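Local atomic coordinates of cleavage stimulation factor 77 (Encephalitozoon cuniculi, PDB entry 2UY1), a protein that belongs to the Suppressor of forked family of nuclear mRNA 3'-end processing factors and probably binds mRNA. Residues B[257-262]-B[290-295]; B[235-240]-B[250-255]; B[264-269]-B[283-288]. All blocks are in the same frame, centred on the assembly; numbering follows the deposited sequence.

Interaction 1 (B[257-262]-B[290-295]); sequences DEEAVY and INHLNY
Tyr262, His292 and Tyr295 form an aromatic cluster where the start of helix 260-269, with the loop before it, meets helix 282-300. The Tyr262 and His292 planes are tilted only slightly, yet the rings are displaced so that little of one lies over the other; each ring instead covers a backbone-side carbon of the other residue. Tyr262 CB lies over the His292 ring, 3.7 Å from its centroid, and His292 CA sits over the middle of the Tyr262 ring at 3.8 Å from that centroid, two CH-pi contacts. Against Tyr295 the geometry changes to offset edge-to-face: the edge of Tyr262 is turned to the face of Tyr295 with the planes at 61°, and Tyr262 CE2 comes to 3.5 Å from Tyr295 CG. In the fold, this joins two helices of an alpha-helical repeat protein of the TPR clan, with Asp257 and Glu259 of the loop meeting Tyr295. Glu259 lies across Tyr295 at about a right angle, CG 3.5 Å from Tyr295 CE2, and CD anti to CA (chi2 175°) extends the chain toward His292. There His292 NE2 gives a nearly straight hydrogen bond (166°) to the anti lone pair of Glu259 OE2 at 3.0 Å, in the imidazole plane. A water donates to both Glu259 OE1 and Tyr295 OH. Tyr295 OH also donates to Asp257 OD1, though that oxygen's position is less certain.

Interaction 2 (B[235-240]-B[250-255]); sequences VVERGI and LYYGLV
Helices 229-242 and 247-255 run side by side in roughly opposite directions: the axes of segments 235-240 and 250-255 are at 153° and come within 10.3 Å. The backbones draw nearest at Val236 and Tyr252, whose CA atoms are 6.6 Å apart. Tyr252 does most of the work. Its CG is anti to the backbone N (chi1 -169°), and the side chain stretches across to three residues of the facing helix. At its root, Ile240 crosses it at about a right angle, with Ile240 CD1 3.7 Å from Tyr252 CB. Further along, Val236 CG1 leans obliquely on the ring, 3.7 Å from Tyr252 CD1. The hydroxyl reaches Glu237, which follows the tyrosine's outer half with its aliphatic stem, Glu237 CG being 3.4 Å from Tyr252 CE1. Tyr252 OH then donates to Glu237 OE2; the modelled length of 2.4 Å is very short, so its exact value is doubtful. The carboxylate is turned steeply, 76°, from the ring plane.

The two methyls of Val236 divide between neighbouring tyrosines. While CG1 serves Tyr252, Val236 CG2 meets Tyr251 in the plane of its ring, at the edge, 3.7 Å from Tyr251 CE2. The hydroxyl of Tyr251 is held elsewhere, by Glu221 and Ser220 of helix 213-225, which also packs on Val235 and Val255. With only a short link between them, the two helices make an antiparallel helical hairpin, as in the TPR-like helical repeat folds to which this family belongs.

Interaction 3 (B[264-269]-B[283-288]); sequences DLKRKY and KELDLL
Leu285 and Leu288 are the bumps that helix 282-300 pushes against helix 260-269, the two forming an antiparallel pair in the helical repeat fold; the axes of segments 264-269 and 283-288 lie 9.7 Å apart at 168°. Leu288 is extended, CD1 anti to CA (chi2 167°), and that methyl settles on the backbone between Leu265 and Lys266, 3.6 Å from Lys266 N. Its other methyl, Leu288 CD2, rests on Leu265 CB at 3.9 Å, and Leu288 also touches Leu250 of helix 247-255. One turn away Leu285 CD2 fits into a shallow hollow made by the backbone of Lys266 and the CB of Tyr269, 3.6 Å from Lys266 O and 3.9 Å from Tyr269 CB. Beyond it Glu284 lies across the Tyr269 ring. Glu284 CB stands over the face, 4.0 Å from the ring centroid, a CH-pi contact, and the bend at chi2 (-79°) keeps CD near the ring, leaving Glu284 OE1 over the rim of the same ring, 3.6 Å from Tyr269 CZ. Lys268 CE covers the opposite face. No hydrogen bond or salt bridge spans the segments: methyl and ring packing joins them, and Glu284 CB carries the Tyr269 contact, its carboxylate oxygen being probably neutral to mildly unfavourable there.

Overall arrangement
Interactions 1 and 3 join the same two helices, 260-269 and 282-300, with interaction 3 nested inside the chain loop that interaction 1 closes. Interaction 2 comes earlier in the chain and ties helix 229-242 to helix 247-255. Interactions 1 and 2 adjoin, their centres about 12 Å apart, and Glu258 N probably hydrogen-bonds to Gly253 O between them. Leu250 CD2 meets Leu288 CD2, linking interaction 2 to interaction 3. Interactions 1 and 2 are partly buried: interaction 1 packs ring on ring beside a well-formed His292-Glu259 bond, whereas in interaction 2 aliphatic groups pack on tyrosines and the one polar bond is suspiciously short. Interaction 3 is a surface contact, mainly apolar, with no polar bond across it.

Interaction 1 (B[257-262]-B[290-295])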
loop_
_atom_site.group_PDB
_atom_site.type_symbol
_atom_site.label_atom_id
_atom_site.label_comp_id
_atom_site.label_asym_id
_atom_site.label_seq_id
_atom_site.Cartn_x
_atom_site.Cartn_y
_atom_site.Cartn_z
ATOM N N ASP B 257 -3.594 23.832 29.229
ATOM C CA ASP B 257 -3.357 23.207 30.527
ATOM C C ASP B 257 -4.642 23.017 31.358
ATOM O O ASP B 257 -4.717 23.425 32.527
ATOM C CB ASP B 257 -2.314 24.016 31.310
ATOM C CG ASP B 257 -1.737 23.263 32.504
ATOM O OD1 ASP B 257 -2.003 22.055 32.626
ATOM O OD2 ASP B 257 -1.028 23.896 33.341
ATOM N N GLU B 258 -5.615 22.325 30.767
ATOM C CA GLU B 258 -6.920 22.090 31.427
ATOM C C GLU B 258 -7.330 20.599 31.453
ATOM O O GLU B 258 -8.133 20.164 30.589
ATOM C CB GLU B 258 -7.990 22.912 30.735
ATOM C CG GLU B 258 -7.883 24.402 30.933
ATOM C CD GLU B 258 -8.227 24.861 32.374
ATOM O OE1 GLU B 258 -9.127 24.233 33.026
ATOM O OE2 GLU B 258 -7.587 25.839 32.824
ATOM N N GLU B 259 -6.826 19.842 32.451
ATOM C CA GLU B 259 -7.011 18.367 32.552
ATOM C C GLU B 259 -8.473 17.963 32.642
ATOM O O GLU B 259 -8.838 16.813 32.348
ATOM C CB GLU B 259 -6.231 17.785 33.755
ATOM C CG GLU B 259 -5.938 16.298 33.635
ATOM C CD GLU B 259 -5.083 15.679 34.728
ATOM O OE1 GLU B 259 -4.384 16.386 35.495
ATOM O OE2 GLU B 259 -5.073 14.425 34.798
ATOM N N ALA B 260 -9.328 18.905 33.052
ATOM C CA ALA B 260 -10.765 18.602 33.285
ATOM C C ALA B 260 -11.510 18.198 32.027
ATOM O O ALA B 260 -12.559 17.513 32.091
ATOM C CB ALA B 260 -11.502 19.791 33.961
ATOM N N VAL B 261 -10.981 18.621 30.880
ATOM C CA VAL B 261 -11.663 18.360 29.605
ATOM C C VAL B 261 -11.798 16.879 29.287
ATOM O O VAL B 261 -12.816 16.434 28.738
ATOM C CB VAL B 261 -11.112 19.241 28.400
ATOM C CG1 VAL B 261 -11.047 20.738 28.838
ATOM C CG2 VAL B 261 -9.784 18.731 27.872
ATOM N N TYR B 262 -10.801 16.106 29.687
ATOM C CA TYR B 262 -10.785 14.691 29.411
ATOM C C TYR B 262 -11.915 13.978 30.140
ATOM O O TYR B 262 -12.671 13.220 29.506
ATOM C CB TYR B 262 -9.420 14.122 29.752
ATOM C CG TYR B 262 -8.302 14.900 29.056
ATOM C CD1 TYR B 262 -8.191 14.882 27.663
ATOM C CD2 TYR B 262 -7.362 15.637 29.789
ATOM C CE1 TYR B 262 -7.184 15.625 27.004
ATOM C CE2 TYR B 262 -6.334 16.368 29.145
ATOM C CZ TYR B 262 -6.265 16.334 27.762
ATOM O OH TYR B 262 -5.296 17.005 27.114
ATOM N N ILE B 290 -6.314 8.078 25.334
ATOM C CA ILE B 290 -5.019 8.232 24.750
ATOM C C ILE B 290 -4.524 9.694 24.939
ATOM O O ILE B 290 -3.412 9.923 25.393
ATOM C CB ILE B 290 -5.070 7.768 23.235
ATOM C CG1 ILE B 290 -4.922 6.250 23.165
ATOM C CG2 ILE B 290 -3.996 8.544 22.381
ATOM C CD1 ILE B 290 -5.416 5.660 21.802
ATOM N N ASN B 291 -5.374 10.668 24.623
ATOM C CA ASN B 291 -4.994 12.068 24.701
ATOM C C ASN B 291 -4.819 12.620 26.113
ATOM O O ASN B 291 -3.961 13.485 26.362
ATOM C CB ASN B 291 -5.855 12.928 23.766
ATOM C CG ASN B 291 -5.284 12.910 22.289
ATOM O OD1 ASN B 291 -4.214 13.435 22.024
ATOM N ND2 ASN B 291 -5.979 12.257 21.399
ATOM N N HIS B 292 -5.531 11.975 27.033
ATOM C CA HIS B 292 -5.501 12.267 28.448
ATOM C C HIS B 292 -4.232 11.694 28.975
ATOM O O HIS B 292 -3.483 12.408 29.629
ATOM C CB HIS B 292 -6.743 11.667 29.140
ATOM C CG HIS B 292 -6.849 11.975 30.609
ATOM N ND1 HIS B 292 -7.683 11.475 31.552
ATOM C CD2 HIS B 292 -6.084 12.936 31.240
ATOM C CE1 HIS B 292 -7.402 12.134 32.730
ATOM N NE2 HIS B 292 -6.433 13.005 32.517
ATOM N N LEU B 293 -3.909 10.443 28.613
ATOM C CA LEU B 293 -2.599 9.866 28.964
ATOM C C LEU B 293 -1.439 10.718 28.496
ATOM O O LEU B 293 -0.453 10.871 29.241
ATOM C CB LEU B 293 -2.408 8.405 28.434
ATOM C CG LEU B 293 -3.207 7.309 29.161
ATOM C CD1 LEU B 293 -3.246 6.049 28.292
ATOM C CD2 LEU B 293 -2.638 6.979 30.510
ATOM N N ASN B 294 -1.532 11.236 27.252
ATOM C CA ASN B 294 -0.491 12.100 26.660
ATOM C C ASN B 294 -0.288 13.360 27.448
ATOM O O ASN B 294 0.870 13.793 27.674
ATOM C CB ASN B 294 -0.813 12.544 25.219
ATOM C CG ASN B 294 0.251 13.496 24.643
ATOM O OD1 ASN B 294 1.394 13.114 24.440
ATOM N ND2 ASN B 294 -0.130 14.727 24.379
ATOM N N TYR B 295 -1.417 13.958 27.828
ATOM C CA TYR B 295 -1.449 15.140 28.721
ATOM C C TYR B 295 -0.651 14.869 30.002
ATOM O O TYR B 295 0.242 15.653 30.389
ATOM C CB TYR B 295 -2.903 15.558 29.059
ATOM C CG TYR B 295 -2.981 16.639 30.153
ATOM C CD1 TYR B 295 -3.144 17.994 29.822
ATOM C CD2 TYR B 295 -2.793 16.320 31.514
ATOM C CE1 TYR B 295 -3.197 18.992 30.838
ATOM C CE2 TYR B 295 -2.756 17.349 32.509
ATOM C CZ TYR B 295 -2.991 18.652 32.165
ATOM O OH TYR B 295 -3.018 19.650 33.159
HETATM O O HOH W 1 -3.875 19.058 35.928
#

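Interaction 2 (B[235-240]-B[250-255])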
loop_
_atom_site.group_PDB
_atom_site.type_symbol
_atom_site.label_atom_id
_atom_site.label_comp_id
_atom_site.label_asym_id
_atom_site.label_seq_id
_atom_site.Cartn_x
_atom_site.Cartn_y
_atom_site.Cartn_z
ATOM N N VAL B 235 -10.404 32.687 23.287
ATOM C CA VAL B 235 -10.837 32.397 21.872
ATOM C C VAL B 235 -11.198 30.893 21.698
ATOM O O VAL B 235 -12.140 30.562 20.986
ATOM C CB VAL B 235 -9.743 32.796 20.811
ATOM C CG1 VAL B 235 -10.149 32.376 19.387
ATOM C CG2 VAL B 235 -9.459 34.290 20.823
ATOM N N VAL B 236 -10.442 30.015 22.360
ATOM C CA VAL B 236 -10.661 28.562 22.286
ATOM C C VAL B 236 -11.918 28.149 23.025
ATOM O O VAL B 236 -12.716 27.353 22.494
ATOM C CB VAL B 236 -9.491 27.721 22.810
ATOM C CG1 VAL B 236 -9.837 26.233 22.707
ATOM C CG2 VAL B 236 -8.220 28.008 22.024
ATOM N N GLU B 237 -12.076 28.672 24.250
ATOM C CA GLU B 237 -13.308 28.476 25.054
ATOM C C GLU B 237 -14.504 28.906 24.229
ATOM O O GLU B 237 -15.505 28.218 24.137
ATOM C CB GLU B 237 -13.224 29.304 26.334
ATOM C CG GLU B 237 -12.350 28.649 27.368
ATOM C CD GLU B 237 -11.816 29.550 28.454
ATOM O OE1 GLU B 237 -12.278 30.708 28.585
ATOM O OE2 GLU B 237 -10.929 29.075 29.215
ATOM N N ARG B 238 -14.372 30.040 23.559
ATOM C CA ARG B 238 -15.441 30.506 22.727
ATOM C C ARG B 238 -15.649 29.558 21.574
ATOM O O ARG B 238 -16.782 29.218 21.273
ATOM C CB ARG B 238 -15.092 31.895 22.232
ATOM C CG ARG B 238 -16.067 32.464 21.288
ATOM C CD ARG B 238 -15.758 33.923 21.197
ATOM N NE ARG B 238 -15.945 34.359 19.825
ATOM C CZ ARG B 238 -15.240 35.321 19.243
ATOM N NH1 ARG B 238 -14.286 35.977 19.920
ATOM N NH2 ARG B 238 -15.497 35.620 17.978
ATOM N N GLY B 239 -14.551 29.110 20.922
ATOM C CA GLY B 239 -14.671 28.185 19.839
ATOM C C GLY B 239 -15.344 26.901 20.259
ATOM O O GLY B 239 -16.107 26.322 19.509
ATOM N N ILE B 240 -15.059 26.463 21.466
ATOM C CA ILE B 240 -15.669 25.240 22.027
ATOM C C ILE B 240 -17.205 25.375 22.250
ATOM O O ILE B 240 -17.973 24.390 22.145
ATOM C CB ILE B 240 -14.969 24.859 23.328
ATOM C CG1 ILE B 240 -13.638 24.195 23.006
ATOM C CG2 ILE B 240 -15.788 23.841 24.133
ATOM C CD1 ILE B 240 -12.740 24.033 24.186
ATOM N N LEU B 250 -9.353 18.938 22.752
ATOM C CA LEU B 250 -8.045 18.306 22.894
ATOM C C LEU B 250 -6.895 19.310 22.907
ATOM O O LEU B 250 -5.948 19.196 23.720
ATOM C CB LEU B 250 -7.832 17.220 21.800
ATOM C CG LEU B 250 -8.773 16.010 21.758
ATOM C CD1 LEU B 250 -8.204 14.911 20.862
ATOM C CD2 LEU B 250 -9.011 15.423 23.119
ATOM N N TYR B 251 -6.973 20.283 21.993
ATOM C CA TYR B 251 -6.068 21.403 21.964
ATOM C C TYR B 251 -6.175 22.304 23.233
ATOM O O TYR B 251 -5.188 22.693 23.846
ATOM C CB TYR B 251 -6.396 22.190 20.715
ATOM C CG TYR B 251 -5.652 23.498 20.508
ATOM C CD1 TYR B 251 -4.387 23.510 19.872
ATOM C CD2 TYR B 251 -6.225 24.723 20.860
ATOM C CE1 TYR B 251 -3.702 24.710 19.635
ATOM C CE2 TYR B 251 -5.508 25.951 20.613
ATOM C CZ TYR B 251 -4.270 25.921 19.998
ATOM O OH TYR B 251 -3.578 27.094 19.740
ATOM N N TYR B 252 -7.388 22.646 23.611
ATOM C CA TYR B 252 -7.635 23.272 24.938
ATOM C C TYR B 252 -7.013 22.470 26.104
ATOM O O TYR B 252 -6.228 22.993 26.847
ATOM C CB TYR B 252 -9.164 23.426 25.117
ATOM C CG TYR B 252 -9.602 24.308 26.314
ATOM C CD1 TYR B 252 -9.306 25.675 26.353
ATOM C CD2 TYR B 252 -10.348 23.760 27.370
ATOM C CE1 TYR B 252 -9.709 26.474 27.469
ATOM C CE2 TYR B 252 -10.759 24.534 28.473
ATOM C CZ TYR B 252 -10.441 25.889 28.521
ATOM O OH TYR B 252 -10.883 26.671 29.626
ATOM N N GLY B 253 -7.279 21.180 26.232
ATOM C CA GLY B 253 -6.708 20.455 27.369
ATOM C C GLY B 253 -5.189 20.548 27.367
ATOM O O GLY B 253 -4.565 20.912 28.361
ATOM N N LEU B 254 -4.582 20.235 26.218
ATOM C CA LEU B 254 -3.139 20.154 26.171
ATOM C C LEU B 254 -2.420 21.506 26.148
ATOM O O LEU B 254 -1.417 21.675 26.827
ATOM C CB LEU B 254 -2.676 19.283 24.987
ATOM C CG LEU B 254 -1.169 18.970 24.911
ATOM C CD1 LEU B 254 -0.602 18.216 26.124
ATOM C CD2 LEU B 254 -0.904 18.220 23.560
ATOM N N VAL B 255 -2.858 22.413 25.302
ATOM C CA VAL B 255 -2.078 23.638 25.030
ATOM C C VAL B 255 -2.363 24.691 26.126
ATOM O O VAL B 255 -1.477 25.464 26.528
ATOM C CB VAL B 255 -2.441 24.196 23.630
ATOM C CG1 VAL B 255 -2.068 25.684 23.448
ATOM C CG2 VAL B 255 -1.814 23.328 22.516
#

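Interaction 3 (B[264-269]-B[283-288])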
loop_
_atom_site.group_PDB
_atom_site.type_symbol
_atom_site.label_atom_id
_atom_site.label_comp_id
_atom_site.label_asym_id
_atom_site.label_seq_id
_atom_site.Cartn_x
_atom_site.Cartn_y
_atom_site.Cartn_z
ATOM N N ASP B 264 -14.592 15.467 31.567
ATOM C CA ASP B 264 -15.872 16.087 31.183
ATOM C C ASP B 264 -16.407 15.528 29.867
ATOM O O ASP B 264 -17.596 15.236 29.736
ATOM C CB ASP B 264 -15.757 17.618 31.058
ATOM C CG ASP B 264 -15.599 18.335 32.415
ATOM O OD1 ASP B 264 -15.577 17.688 33.520
ATOM O OD2 ASP B 264 -15.472 19.577 32.343
ATOM N N LEU B 265 -15.528 15.429 28.873
ATOM C CA LEU B 265 -15.892 14.825 27.579
ATOM C C LEU B 265 -16.173 13.320 27.629
ATOM O O LEU B 265 -16.938 12.806 26.836
ATOM C CB LEU B 265 -14.828 15.151 26.521
ATOM C CG LEU B 265 -15.362 16.075 25.420
ATOM C CD1 LEU B 265 -16.270 17.138 25.985
ATOM C CD2 LEU B 265 -14.232 16.668 24.592
ATOM N N LYS B 266 -15.536 12.619 28.537
ATOM C CA LYS B 266 -15.853 11.234 28.751
ATOM C C LYS B 266 -17.299 11.110 29.220
ATOM O O LYS B 266 -18.089 10.452 28.577
ATOM C CB LYS B 266 -14.880 10.575 29.739
ATOM C CG LYS B 266 -15.345 9.196 30.228
ATOM C CD LYS B 266 -14.488 8.659 31.406
ATOM C CE LYS B 266 -14.725 9.394 32.746
ATOM N NZ LYS B 266 -13.716 8.869 33.735
ATOM N N ARG B 267 -17.647 11.823 30.297
ATOM C CA ARG B 267 -19.025 11.828 30.834
ATOM C C ARG B 267 -20.092 12.172 29.781
ATOM O O ARG B 267 -21.159 11.544 29.769
ATOM C CB ARG B 267 -19.135 12.758 32.041
ATOM C CG ARG B 267 -18.250 12.322 33.192
ATOM C CD ARG B 267 -18.439 13.160 34.438
ATOM N NE ARG B 267 -17.600 14.359 34.412
ATOM C CZ ARG B 267 -16.313 14.380 34.748
ATOM N NH1 ARG B 267 -15.696 13.269 35.157
ATOM N NH2 ARG B 267 -15.650 15.535 34.682
ATOM N N LYS B 268 -19.782 13.138 28.903
ATOM C CA LYS B 268 -20.691 13.621 27.841
ATOM C C LYS B 268 -20.976 12.524 26.833
ATOM O O LYS B 268 -22.127 12.157 26.636
ATOM C CB LYS B 268 -20.171 14.905 27.174
ATOM C CG LYS B 268 -20.445 15.032 25.654
ATOM C CD LYS B 268 -19.903 16.354 25.052
ATOM C CE LYS B 268 -19.816 16.349 23.508
ATOM N NZ LYS B 268 -21.107 16.187 22.710
ATOM N N TYR B 269 -19.928 11.968 26.226
ATOM C CA TYR B 269 -20.076 10.814 25.343
ATOM C C TYR B 269 -20.624 9.567 26.048
ATOM O O TYR B 269 -21.101 8.633 25.382
ATOM C CB TYR B 269 -18.759 10.524 24.625
ATOM C CG TYR B 269 -18.410 11.610 23.620
ATOM C CD1 TYR B 269 -19.174 11.783 22.473
ATOM C CD2 TYR B 269 -17.325 12.487 23.822
ATOM C CE1 TYR B 269 -18.863 12.756 21.556
ATOM C CE2 TYR B 269 -17.025 13.487 22.885
ATOM C CZ TYR B 269 -17.807 13.607 21.761
ATOM O OH TYR B 269 -17.563 14.562 20.807
ATOM N N LYS B 283 -15.031 5.284 20.019
ATOM C CA LYS B 283 -13.861 5.844 19.375
ATOM C C LYS B 283 -13.399 7.159 20.054
ATOM O O LYS B 283 -12.220 7.390 20.263
ATOM C CB LYS B 283 -14.155 6.012 17.880
ATOM C CG LYS B 283 -14.300 4.636 17.182
ATOM C CD LYS B 283 -14.367 4.671 15.641
ATOM C CE LYS B 283 -13.343 5.653 15.038
ATOM N NZ LYS B 283 -12.724 5.100 13.818
ATOM N N GLU B 284 -14.375 7.998 20.364
ATOM C CA GLU B 284 -14.216 9.195 21.191
ATOM C C GLU B 284 -13.554 8.848 22.513
ATOM O O GLU B 284 -12.538 9.432 22.887
ATOM C CB GLU B 284 -15.612 9.680 21.478
ATOM C CG GLU B 284 -16.547 9.361 20.349
ATOM C CD GLU B 284 -16.371 10.329 19.256
ATOM O OE1 GLU B 284 -15.885 11.439 19.592
ATOM O OE2 GLU B 284 -16.702 10.009 18.093
ATOM N N LEU B 285 -14.117 7.852 23.180
ATOM C CA LEU B 285 -13.676 7.468 24.509
ATOM C C LEU B 285 -12.247 6.935 24.514
ATOM O O LEU B 285 -11.471 7.271 25.423
ATOM C CB LEU B 285 -14.704 6.529 25.210
ATOM C CG LEU B 285 -16.138 7.162 25.414
ATOM C CD1 LEU B 285 -17.200 6.080 25.759
ATOM C CD2 LEU B 285 -16.177 8.319 26.442
ATOM N N ASP B 286 -11.893 6.121 23.518
ATOM C CA ASP B 286 -10.516 5.645 23.377
ATOM C C ASP B 286 -9.632 6.811 22.980
ATOM O O ASP B 286 -8.576 6.928 23.527
ATOM C CB ASP B 286 -10.389 4.532 22.348
ATOM C CG ASP B 286 -10.895 3.166 22.861
ATOM O OD1 ASP B 286 -10.928 2.917 24.100
ATOM O OD2 ASP B 286 -11.223 2.321 21.984
ATOM N N LEU B 287 -10.063 7.679 22.043
ATOM C CA LEU B 287 -9.224 8.840 21.717
ATOM C C LEU B 287 -9.067 9.849 22.855
ATOM O O LEU B 287 -8.049 10.554 22.924
ATOM C CB LEU B 287 -9.620 9.523 20.410
ATOM C CG LEU B 287 -8.473 10.131 19.567
ATOM C CD1 LEU B 287 -7.258 9.212 19.253
ATOM C CD2 LEU B 287 -9.050 10.639 18.303
ATOM N N LEU B 288 -10.040 9.903 23.772
ATOM C CA LEU B 288 -9.913 10.754 24.949
ATOM C C LEU B 288 -8.876 10.200 25.912
ATOM O O LEU B 288 -8.055 10.947 26.433
ATOM C CB LEU B 288 -11.263 10.870 25.700
ATOM C CG LEU B 288 -12.290 11.766 25.050
ATOM C CD1 LEU B 288 -13.625 11.504 25.735
ATOM C CD2 LEU B 288 -11.792 13.192 25.158
#